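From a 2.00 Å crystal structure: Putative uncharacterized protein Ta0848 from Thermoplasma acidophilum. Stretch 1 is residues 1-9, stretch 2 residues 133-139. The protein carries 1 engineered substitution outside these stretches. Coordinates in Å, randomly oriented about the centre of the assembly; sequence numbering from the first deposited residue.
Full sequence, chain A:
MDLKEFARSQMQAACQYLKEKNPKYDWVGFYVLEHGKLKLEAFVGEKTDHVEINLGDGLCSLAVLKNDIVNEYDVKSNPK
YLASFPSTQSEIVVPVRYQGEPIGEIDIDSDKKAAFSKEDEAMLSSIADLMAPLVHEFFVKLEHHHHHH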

# COMPACT_ATOMS: atom_id res chain seq x y z
N MET A 1 3.00 -2.41 15.97
CA MET A 1 4.26 -2.25 15.14
C MET A 1 4.34 -0.87 14.39
O MET A 1 3.33 -0.25 14.02
N ASP A 2 5.56 -0.39 14.23
CA ASP A 2 5.83 0.72 13.31
C ASP A 2 5.28 0.34 11.91
O ASP A 2 4.54 1.14 11.33
N LEU A 3 5.60 -0.88 11.42
CA LEU A 3 5.00 -1.46 10.18
C LEU A 3 3.48 -1.62 10.13
O LEU A 3 2.87 -1.42 9.05
N LYS A 4 2.87 -2.03 11.24
CA LYS A 4 1.42 -2.01 11.31
C LYS A 4 0.90 -0.63 11.19
O LYS A 4 -0.12 -0.41 10.54
N GLU A 5 1.54 0.35 11.84
CA GLU A 5 1.02 1.68 11.69
C GLU A 5 1.27 2.23 10.28
O GLU A 5 0.45 2.93 9.76
N PHE A 6 2.38 1.85 9.66
CA PHE A 6 2.63 2.17 8.28
C PHE A 6 1.55 1.53 7.37
O PHE A 6 0.92 2.22 6.59
N ALA A 7 1.27 0.25 7.59
CA ALA A 7 0.25 -0.44 6.83
C ALA A 7 -1.10 0.19 7.00
O ALA A 7 -1.89 0.32 6.03
N ARG A 8 -1.41 0.57 8.23
CA ARG A 8 -2.73 1.17 8.45
C ARG A 8 -2.87 2.50 7.73
O ARG A 8 -3.97 2.78 7.21
N SER A 9 -1.78 3.30 7.66
CA SER A 9 -1.87 4.56 6.91
C SER A 9 -2.03 4.30 5.39
O SER A 9 -2.76 5.04 4.72
N PRO A 133 -0.19 -7.39 0.70
CA PRO A 133 0.88 -7.50 1.70
C PRO A 133 0.68 -6.56 2.84
O PRO A 133 1.02 -6.84 3.99
N LEU A 134 0.14 -5.40 2.53
CA LEU A 134 -0.07 -4.44 3.54
C LEU A 134 -1.16 -4.88 4.49
O LEU A 134 -1.01 -4.73 5.67
N VAL A 135 -2.26 -5.37 3.98
CA VAL A 135 -3.38 -5.84 4.83
C VAL A 135 -2.90 -7.03 5.67
O VAL A 135 -3.29 -7.21 6.79
N HIS A 136 -1.99 -7.81 5.11
CA HIS A 136 -1.45 -8.97 5.78
C HIS A 136 -0.72 -8.63 7.08
O HIS A 136 -0.67 -9.42 7.99
N GLU A 137 -0.17 -7.45 7.17
CA GLU A 137 0.44 -7.04 8.42
C GLU A 137 -0.52 -7.09 9.58
O GLU A 137 -0.08 -7.13 10.73
N PHE A 138 -1.82 -7.00 9.31
CA PHE A 138 -2.83 -7.16 10.39
C PHE A 138 -3.38 -8.58 10.53
O PHE A 138 -4.10 -8.91 11.48
N PHE A 139 -3.06 -9.44 9.58
CA PHE A 139 -3.66 -10.75 9.58
C PHE A 139 -3.11 -11.52 10.76
O PHE A 139 -1.94 -11.44 11.04

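The amino-terminal helix lies against the segment from Pro133 to Phe139, which closes in a type I turn from His136 to Phe139. The two pieces are at least 127 residues apart in sequence wherever they touch. No hydrogen bond or salt bridge crosses between them; the contact is made by packing. Two places of closest backbone approach set the register. The CA atoms of Ala7 and Leu134 are 5.2 Å apart, and those of Lys4 and Glu137 are 5.9 Å apart, so a step of three residues on one side answers a step of three on the other, taken in the reverse direction.

The backbones come nearest at Ala7. Its CB points toward the other stretch and is the whole of its side chain, a small bump that reaches to 3.4 Å from the carbonyl O of Leu134. Around this one methyl the partners gather: Ala7 CB is 3.9 Å from Glu137 CB, 4.2 Å from Leu134 CD2 and 4.2 Å from Phe138 CE2. With this carbon already at van der Waals distance from four groups, the hollow is filled by a single methyl.

Leu134 leaves its backbone sideways, but with chi1 m and chi2 t its end swings nearer to the first helix. Its CD2 rests 3.9 Å from Phe6 CE2, an oblique approach to the ring. Phe6 also starts sideways; its t rotamer carries the buried ring far enough to meet the leucine methyl, so the two apolar side chains close the gap beside Ala7.

The largest contribution comes from Phe138. It too leaves sideways, and chi1 m brings its ring in among Lys4, Ala7 and Arg8. The flat ring suits a slot bounded by different surfaces. Over one face lies the aliphatic part of Lys4, which leaves sideways with chi1 m; its CD stands 4.0 Å from the centroid of the Phe138 ring, 25° off the normal, in a CH-pi contact. The tip, Phe138 CZ, comes to 3.4 Å from the carbonyl O of Lys4. At the ring edge, Arg8 NH1 is 3.5 Å from Phe138 CZ, an atom that in turn lies over one face of the guanidinium.

Arg8, with chi1 and chi2 both t, also bonds within its own helix: NH1 forms a salt bridge with Glu5, 2.8 Å from Glu5 OE2, and a weak hydrogen bond to Glu5 OE1, also 2.8 Å. Its NE and NH2 are satisfied elsewhere in the structure.

Glu137 points toward the first helix and folds compactly, chi1 and chi2 both m. Leu3, chi1 m and chi2 t, and Met1, chi1 t and poorly ordered, point toward it in turn: Glu137 OE1 lies 3.9 Å from Leu3 CB and 4.2 Å from Met1 CE. Lys4 CD passes 3.5 Å from Glu137 O. A long lysine suits this margin: its methylenes cover the aromatic ring while its amine extends beyond it.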

# COMPACT_ATOMS: atom_id res chain seq x y z
CB MET A 1 4.47 -3.48 14.20
CG MET A 1 5.67 -3.44 13.24
SD MET A 1 6.80 -4.87 12.99
CE MET A 1 5.73 -6.31 12.79
CB ASP A 2 7.33 1.08 13.28
CG ASP A 2 7.58 2.58 13.19
OD1 ASP A 2 6.70 3.32 12.69
OD2 ASP A 2 8.66 3.02 13.59
CB LEU A 3 5.58 -2.83 9.83
CG LEU A 3 6.93 -2.93 9.16
CD1 LEU A 3 7.20 -4.40 8.78
CD2 LEU A 3 6.97 -2.02 7.95
CB LYS A 4 0.91 -2.60 12.62
CG LYS A 4 0.99 -4.13 12.63
CD LYS A 4 -0.21 -4.78 13.33
CE LYS A 4 0.00 -5.00 14.79
NZ LYS A 4 -1.30 -5.25 15.44
CB GLU A 5 1.46 2.61 12.84
CG GLU A 5 0.88 2.17 14.21
CD GLU A 5 -0.67 1.87 14.27
OE1 GLU A 5 -1.54 2.68 13.83
OE2 GLU A 5 -1.05 0.81 14.83
CB PHE A 6 3.99 1.65 7.85
CG PHE A 6 4.20 1.73 6.37
CD1 PHE A 6 4.41 2.96 5.76
CD2 PHE A 6 4.22 0.60 5.59
CE1 PHE A 6 4.58 3.05 4.38
CE2 PHE A 6 4.45 0.67 4.23
CZ PHE A 6 4.60 1.90 3.62
CB ALA A 7 0.19 -1.94 7.15
CB ARG A 8 -3.03 1.35 9.95
CG ARG A 8 -4.42 1.90 10.20
CD ARG A 8 -4.62 2.34 11.63
NE ARG A 8 -5.28 1.25 12.34
CZ ARG A 8 -4.68 0.43 13.15
NH1 ARG A 8 -3.42 0.60 13.41
NH2 ARG A 8 -5.35 -0.54 13.72
CB SER A 9 -0.74 5.61 7.25
OG SER A 9 0.43 5.51 6.46
CB PRO A 133 2.15 -7.11 0.90
CG PRO A 133 1.84 -7.64 -0.48
CD PRO A 133 0.36 -7.37 -0.67
CB LEU A 134 -0.41 -3.08 2.95
CG LEU A 134 0.73 -2.41 2.21
CD1 LEU A 134 0.15 -1.40 1.22
CD2 LEU A 134 1.61 -1.73 3.23
CB VAL A 135 -4.53 -6.37 3.97
CG1 VAL A 135 -5.54 -7.15 4.82
CG2 VAL A 135 -5.21 -5.24 3.29
CB HIS A 136 -0.50 -9.71 4.86
CG HIS A 136 0.10 -10.94 5.48
ND1 HIS A 136 1.40 -10.98 5.93
CD2 HIS A 136 -0.43 -12.16 5.75
CE1 HIS A 136 1.67 -12.18 6.42
NE2 HIS A 136 0.58 -12.91 6.32
CB GLU A 137 1.02 -5.62 8.29
CG GLU A 137 2.23 -5.54 7.38
CD GLU A 137 3.37 -6.37 7.93
OE1 GLU A 137 3.73 -6.14 9.11
OE2 GLU A 137 3.90 -7.21 7.19
CB PHE A 138 -3.95 -6.15 10.20
CG PHE A 138 -3.56 -4.79 10.61
CD1 PHE A 138 -3.66 -4.42 11.91
CD2 PHE A 138 -3.06 -3.91 9.71
CE1 PHE A 138 -3.32 -3.17 12.34
CE2 PHE A 138 -2.67 -2.65 10.13
CZ PHE A 138 -2.82 -2.26 11.44
CB PHE A 139 -3.31 -11.51 8.33
CG PHE A 139 -3.82 -12.94 8.32
CD1 PHE A 139 -5.17 -13.21 8.33
CD2 PHE A 139 -2.94 -14.01 8.33
CE1 PHE A 139 -5.65 -14.54 8.30
CE2 PHE A 139 -3.41 -15.35 8.38
CZ PHE A 139 -4.78 -15.61 8.36